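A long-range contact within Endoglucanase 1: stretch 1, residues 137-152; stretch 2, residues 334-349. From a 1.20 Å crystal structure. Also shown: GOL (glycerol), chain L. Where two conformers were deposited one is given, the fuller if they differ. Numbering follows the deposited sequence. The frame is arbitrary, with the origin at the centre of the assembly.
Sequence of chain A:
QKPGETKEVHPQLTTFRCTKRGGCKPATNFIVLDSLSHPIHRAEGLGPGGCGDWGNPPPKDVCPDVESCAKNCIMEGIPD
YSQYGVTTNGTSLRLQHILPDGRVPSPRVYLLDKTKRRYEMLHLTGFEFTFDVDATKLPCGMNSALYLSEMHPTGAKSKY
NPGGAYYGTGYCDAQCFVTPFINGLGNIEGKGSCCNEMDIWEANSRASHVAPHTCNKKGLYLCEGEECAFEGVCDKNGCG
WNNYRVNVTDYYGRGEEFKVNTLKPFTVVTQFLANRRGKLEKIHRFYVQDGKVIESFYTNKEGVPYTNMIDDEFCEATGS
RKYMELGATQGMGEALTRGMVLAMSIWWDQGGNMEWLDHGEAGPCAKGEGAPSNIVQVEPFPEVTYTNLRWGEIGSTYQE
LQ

Stretch 1 (137-152) KLPCGMNSALYLSEMH
Stretch 2 334-349: EALTRGMVLAMSIWWD

How do the two stretches run? The strand carrying Ser 144 to Ser 149 lies beside the one carrying Val 341 to Ile 346, antiparallel, their N-to-C directions 150° apart and their axes 4.5 Å apart at closest. Asn 143, Ala 145, Tyr 147 and Ser 149 are hydrogen-bonded pairs with Trp 347, Ser 345, Ala 343 and Val 341, each pair joined by two N-H...O bonds; Ala 145 N to Ser 345 O is 2.9 Å and Ala 343 N to Tyr 147 O 2.8 Å. Between them Ser 144, Leu 146 and Leu 148 face Ile 346, Met 344 and Leu 342 without such bonds.

What does Glu 150, which covers the most surface, do past the strand? Its side chain is extended (chi1 and chi2 both t) and reaches Arg 338 in a two-pronged salt bridge: Arg 338 NE to Glu 150 OE2 is 2.8 Å, Arg 338 NH2 to Glu 150 OE1 2.9 Å, the carboxylate lying at the guanidinium edge. Arg 338 ends a helix, and Gly 339, with phi/psi 125/139, turns the chain into the strand. Water 2 donates to Glu 150 OE2 and Gly 339 O.

Where do Val 341 and Leu 148 point? To opposite faces. Val 341 (t) shares its face with Ala 343, Ser 345 and Trp 347, and its CG2 is 3.7 Å from Met 151 CB. Leu 148 (m, t) packs its CB 3.6 Å from Met 340 CB and its CD1 3.9 Å from Leu 336 CD2, an apolar cluster.

How are the aromatic rings used? Both Tyr 147 and Trp 347 adopt chi1 p, folding across the neighbouring strand. Ala 343 CB sits over the tyrosine face, 3.7 Å from the centroid of the Tyr 147 ring; Asn 143 CB lies 3.9 Å from the centroid of the Trp 347 five-membered ring, with glycerol over the opposite face. Glycerol O3 hydrogen-bonds Tyr 147 OH and Ser 345 OG, both at 2.8 Å.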

# COMPACT_ATOMS: atom_id res chain seq x y z
N LYS A 137 -8.08 6.09 -15.23
CA LYS A 137 -8.17 7.45 -14.73
C LYS A 137 -6.95 7.82 -13.86
O LYS A 137 -7.02 8.69 -12.99
CB LYS A 137 -9.50 7.69 -14.02
CG LYS A 137 -10.72 7.63 -14.93
CD LYS A 137 -12.03 8.12 -14.33
CE LYS A 137 -12.17 9.61 -13.98
NZ LYS A 137 -13.00 9.95 -12.76
N LEU A 138 -5.81 7.20 -14.14
CA LEU A 138 -4.56 7.45 -13.45
C LEU A 138 -3.51 7.95 -14.43
O LEU A 138 -2.81 7.15 -15.07
CB LEU A 138 -4.07 6.20 -12.73
CG LEU A 138 -5.01 5.59 -11.70
CD1 LEU A 138 -4.51 4.23 -11.29
CD2 LEU A 138 -5.13 6.51 -10.49
N PRO A 139 -3.36 9.26 -14.58
CA PRO A 139 -2.32 9.79 -15.47
C PRO A 139 -0.96 9.79 -14.77
O PRO A 139 -0.80 9.50 -13.59
CB PRO A 139 -2.82 11.21 -15.75
CG PRO A 139 -3.45 11.60 -14.44
CD PRO A 139 -4.19 10.34 -14.05
N CYS A 140 0.04 10.25 -15.54
CA CYS A 140 1.41 10.51 -15.00
C CYS A 140 1.29 11.23 -13.65
O CYS A 140 0.51 12.17 -13.49
CB CYS A 140 2.19 11.48 -15.91
SG CYS A 140 2.56 10.90 -17.56
N GLY A 141 2.14 10.80 -12.73
CA GLY A 141 2.25 11.42 -11.42
C GLY A 141 1.30 10.86 -10.40
O GLY A 141 1.52 11.08 -9.19
N MET A 142 0.25 10.14 -10.80
CA MET A 142 -0.61 9.49 -9.82
C MET A 142 -0.01 8.16 -9.37
O MET A 142 0.58 7.45 -10.19
CB MET A 142 -2.00 9.26 -10.37
CG MET A 142 -2.82 10.52 -10.49
SD MET A 142 -3.08 11.47 -9.00
CE MET A 142 -3.73 10.22 -7.90
N ASN A 143 -0.23 7.82 -8.11
CA ASN A 143 0.16 6.49 -7.59
C ASN A 143 -1.06 5.85 -7.01
O ASN A 143 -1.62 6.34 -6.02
CB ASN A 143 1.28 6.64 -6.56
CG ASN A 143 1.84 5.32 -6.06
OD1 ASN A 143 1.16 4.31 -6.03
ND2 ASN A 143 3.09 5.35 -5.59
N SER A 144 -1.56 4.79 -7.68
CA SER A 144 -2.49 3.87 -7.03
C SER A 144 -1.64 2.75 -6.43
O SER A 144 -0.83 2.14 -7.13
CB SER A 144 -3.54 3.34 -8.01
OG SER A 144 -3.09 2.44 -8.98
N ALA A 145 -1.84 2.52 -5.12
CA ALA A 145 -1.02 1.59 -4.39
C ALA A 145 -1.89 0.50 -3.79
O ALA A 145 -3.01 0.74 -3.30
CB ALA A 145 -0.22 2.30 -3.34
N LEU A 146 -1.32 -0.72 -3.77
CA LEU A 146 -1.90 -1.89 -3.11
C LEU A 146 -0.68 -2.62 -2.58
O LEU A 146 0.20 -3.02 -3.34
CB LEU A 146 -2.78 -2.68 -4.11
CG LEU A 146 -3.43 -3.93 -3.54
CD1 LEU A 146 -4.65 -4.30 -4.37
CD2 LEU A 146 -2.47 -5.11 -3.50
N TYR A 147 -0.58 -2.72 -1.25
CA TYR A 147 0.68 -3.11 -0.64
C TYR A 147 0.43 -3.69 0.73
O TYR A 147 -0.67 -3.68 1.26
CB TYR A 147 1.64 -1.92 -0.58
CG TYR A 147 1.23 -0.72 0.25
CD1 TYR A 147 0.30 0.18 -0.22
CD2 TYR A 147 1.78 -0.50 1.49
CE1 TYR A 147 0.01 1.33 0.50
CE2 TYR A 147 1.50 0.64 2.21
CZ TYR A 147 0.64 1.58 1.70
OH TYR A 147 0.36 2.74 2.38
N LEU A 148 1.50 -4.27 1.29
CA LEU A 148 1.46 -4.91 2.58
C LEU A 148 2.42 -4.19 3.51
O LEU A 148 3.54 -3.89 3.16
CB LEU A 148 1.91 -6.36 2.45
CG LEU A 148 1.15 -7.21 1.44
CD1 LEU A 148 1.82 -8.53 1.25
CD2 LEU A 148 -0.23 -7.39 1.84
N SER A 149 1.94 -3.97 4.74
CA SER A 149 2.78 -3.39 5.82
C SER A 149 2.70 -4.35 7.02
O SER A 149 1.65 -4.91 7.29
CB SER A 149 2.31 -2.03 6.25
OG SER A 149 2.72 -1.02 5.33
N GLU A 150 3.79 -4.47 7.77
CA GLU A 150 3.81 -5.35 8.94
C GLU A 150 3.24 -4.65 10.18
O GLU A 150 3.92 -4.49 11.20
CB GLU A 150 5.17 -5.96 9.20
CG GLU A 150 5.05 -7.24 10.00
CD GLU A 150 6.29 -7.92 10.45
OE1 GLU A 150 7.42 -7.50 10.08
OE2 GLU A 150 6.14 -8.92 11.22
N MET A 151 1.99 -4.24 10.06
CA MET A 151 1.22 -3.62 11.15
C MET A 151 0.74 -4.72 12.11
O MET A 151 0.59 -5.90 11.73
CB MET A 151 0.02 -2.92 10.54
CG MET A 151 0.40 -1.71 9.70
SD MET A 151 -0.86 -1.12 8.55
CE MET A 151 -2.22 -0.78 9.63
N HIS A 152 0.47 -4.31 13.34
CA HIS A 152 -0.02 -5.22 14.36
C HIS A 152 -1.47 -5.62 14.05
O HIS A 152 -2.28 -4.78 13.64
CB HIS A 152 0.05 -4.50 15.72
CG HIS A 152 -0.32 -5.35 16.87
ND1 HIS A 152 -1.64 -5.59 17.20
CD2 HIS A 152 0.47 -6.10 17.71
CE1 HIS A 152 -1.59 -6.44 18.23
NE2 HIS A 152 -0.33 -6.77 18.55
N GLU A 334 10.30 -13.41 5.37
CA GLU A 334 10.04 -13.71 6.81
C GLU A 334 8.96 -12.79 7.32
O GLU A 334 8.09 -13.24 8.12
CB GLU A 334 11.33 -13.60 7.62
CG GLU A 334 12.26 -14.78 7.31
CD GLU A 334 13.66 -14.67 7.78
OE1 GLU A 334 14.07 -13.54 8.10
OE2 GLU A 334 14.33 -15.76 7.71
N ALA A 335 8.94 -11.53 6.90
CA ALA A 335 7.84 -10.63 7.25
C ALA A 335 6.52 -11.14 6.67
O ALA A 335 5.49 -11.16 7.34
CB ALA A 335 8.13 -9.21 6.78
N LEU A 336 6.56 -11.54 5.37
CA LEU A 336 5.33 -12.06 4.75
C LEU A 336 4.80 -13.28 5.49
O LEU A 336 3.61 -13.43 5.65
CB LEU A 336 5.56 -12.37 3.28
CG LEU A 336 5.95 -11.22 2.39
CD1 LEU A 336 6.11 -11.64 1.00
CD2 LEU A 336 5.14 -10.09 2.48
N THR A 337 5.72 -14.15 5.95
CA THR A 337 5.34 -15.34 6.69
C THR A 337 4.73 -14.99 8.03
O THR A 337 3.77 -15.61 8.48
CB THR A 337 6.56 -16.29 6.83
OG1 THR A 337 6.91 -16.76 5.51
CG2 THR A 337 6.30 -17.47 7.77
N ARG A 338 5.32 -14.02 8.75
CA ARG A 338 4.78 -13.61 10.04
C ARG A 338 3.37 -13.08 9.87
O ARG A 338 2.51 -13.30 10.75
CB ARG A 338 5.65 -12.58 10.74
CG ARG A 338 6.99 -13.10 11.26
CD ARG A 338 7.76 -12.09 12.09
NE ARG A 338 8.13 -10.88 11.35
CZ ARG A 338 9.26 -10.70 10.67
NH1 ARG A 338 10.17 -11.66 10.61
NH2 ARG A 338 9.49 -9.55 10.07
N GLY A 339 3.10 -12.37 8.80
CA GLY A 339 1.77 -11.85 8.51
C GLY A 339 1.81 -10.35 8.28
O GLY A 339 2.48 -9.61 9.00
N MET A 340 1.05 -9.88 7.29
CA MET A 340 1.01 -8.49 6.87
C MET A 340 -0.41 -8.02 6.71
O MET A 340 -1.31 -8.82 6.43
CB MET A 340 1.68 -8.28 5.52
CG MET A 340 3.11 -8.87 5.43
SD MET A 340 4.38 -7.88 6.32
CE MET A 340 4.74 -6.64 5.09
N VAL A 341 -0.59 -6.71 6.83
CA VAL A 341 -1.85 -6.03 6.60
C VAL A 341 -1.86 -5.44 5.18
O VAL A 341 -0.88 -4.88 4.72
CB VAL A 341 -2.04 -4.92 7.64
CG1 VAL A 341 -3.27 -4.04 7.37
CG2 VAL A 341 -2.09 -5.51 9.05
N LEU A 342 -3.02 -5.59 4.50
CA LEU A 342 -3.23 -5.05 3.17
C LEU A 342 -3.72 -3.59 3.26
O LEU A 342 -4.75 -3.30 3.89
CB LEU A 342 -4.26 -5.89 2.44
CG LEU A 342 -4.54 -5.45 1.00
CD1 LEU A 342 -3.34 -5.65 0.10
CD2 LEU A 342 -5.75 -6.17 0.43
N ALA A 343 -2.95 -2.71 2.62
CA ALA A 343 -3.22 -1.28 2.49
C ALA A 343 -3.49 -0.97 1.02
O ALA A 343 -2.79 -1.48 0.13
CB ALA A 343 -2.05 -0.47 3.00
N MET A 344 -4.46 -0.10 0.76
CA MET A 344 -4.78 0.37 -0.59
C MET A 344 -4.92 1.89 -0.52
O MET A 344 -5.58 2.41 0.39
CB MET A 344 -6.04 -0.32 -1.10
CG MET A 344 -5.78 -1.78 -1.42
SD MET A 344 -7.20 -2.84 -1.64
CE MET A 344 -7.80 -2.93 0.00
N SER A 345 -4.35 2.58 -1.49
CA SER A 345 -4.32 4.04 -1.41
C SER A 345 -4.25 4.63 -2.81
O SER A 345 -3.95 3.98 -3.81
CB SER A 345 -3.20 4.57 -0.57
OG SER A 345 -1.99 4.35 -1.24
N ILE A 346 -4.50 5.95 -2.85
CA ILE A 346 -4.29 6.74 -4.07
C ILE A 346 -3.67 8.05 -3.65
O ILE A 346 -4.18 8.66 -2.67
CB ILE A 346 -5.61 6.90 -4.88
CG1 ILE A 346 -5.34 7.56 -6.22
CG2 ILE A 346 -6.70 7.61 -4.10
CD1 ILE A 346 -6.52 7.45 -7.17
N TRP A 347 -2.62 8.49 -4.29
CA TRP A 347 -1.91 9.69 -3.82
C TRP A 347 -1.10 10.31 -4.96
O TRP A 347 -0.85 9.70 -6.01
CB TRP A 347 -1.04 9.37 -2.58
CG TRP A 347 0.03 8.34 -2.76
CD1 TRP A 347 -0.08 6.98 -2.82
CD2 TRP A 347 1.45 8.62 -2.79
NE1 TRP A 347 1.16 6.40 -2.89
CE2 TRP A 347 2.10 7.38 -2.87
CE3 TRP A 347 2.21 9.77 -2.71
CZ2 TRP A 347 3.48 7.27 -2.86
CZ3 TRP A 347 3.57 9.67 -2.71
CH2 TRP A 347 4.18 8.46 -2.80
N TRP A 348 -0.68 11.54 -4.72
CA TRP A 348 0.20 12.28 -5.62
C TRP A 348 1.34 12.95 -4.82
O TRP A 348 1.33 12.86 -3.58
CB TRP A 348 -0.56 13.27 -6.51
CG TRP A 348 -1.24 14.42 -5.83
CD1 TRP A 348 -1.11 14.90 -4.58
CD2 TRP A 348 -2.22 15.26 -6.46
NE1 TRP A 348 -1.90 15.98 -4.37
CE2 TRP A 348 -2.62 16.22 -5.50
CE3 TRP A 348 -2.82 15.29 -7.71
CZ2 TRP A 348 -3.59 17.19 -5.79
CZ3 TRP A 348 -3.74 16.26 -8.00
CH2 TRP A 348 -4.11 17.20 -7.05
N ASP A 349 2.28 13.56 -5.51
CA ASP A 349 3.56 13.95 -4.90
C ASP A 349 3.90 15.37 -5.30
O ASP A 349 4.43 15.62 -6.38
CB ASP A 349 4.62 12.97 -5.38
CG ASP A 349 6.04 13.28 -4.98
OD1 ASP A 349 6.23 14.14 -4.09
OD2 ASP A 349 6.97 12.68 -5.60
C1 GOL L . 1.03 8.47 1.47
O1 GOL L . 2.33 8.44 0.89
C2 GOL L . 0.09 7.37 0.93
O2 GOL L . -1.08 7.21 1.75
C3 GOL L . 0.80 6.03 0.92
O3 GOL L . -0.10 4.94 0.74
O HOH W 1 2.62 13.43 -8.35
O HOH W 2 3.53 -9.87 11.47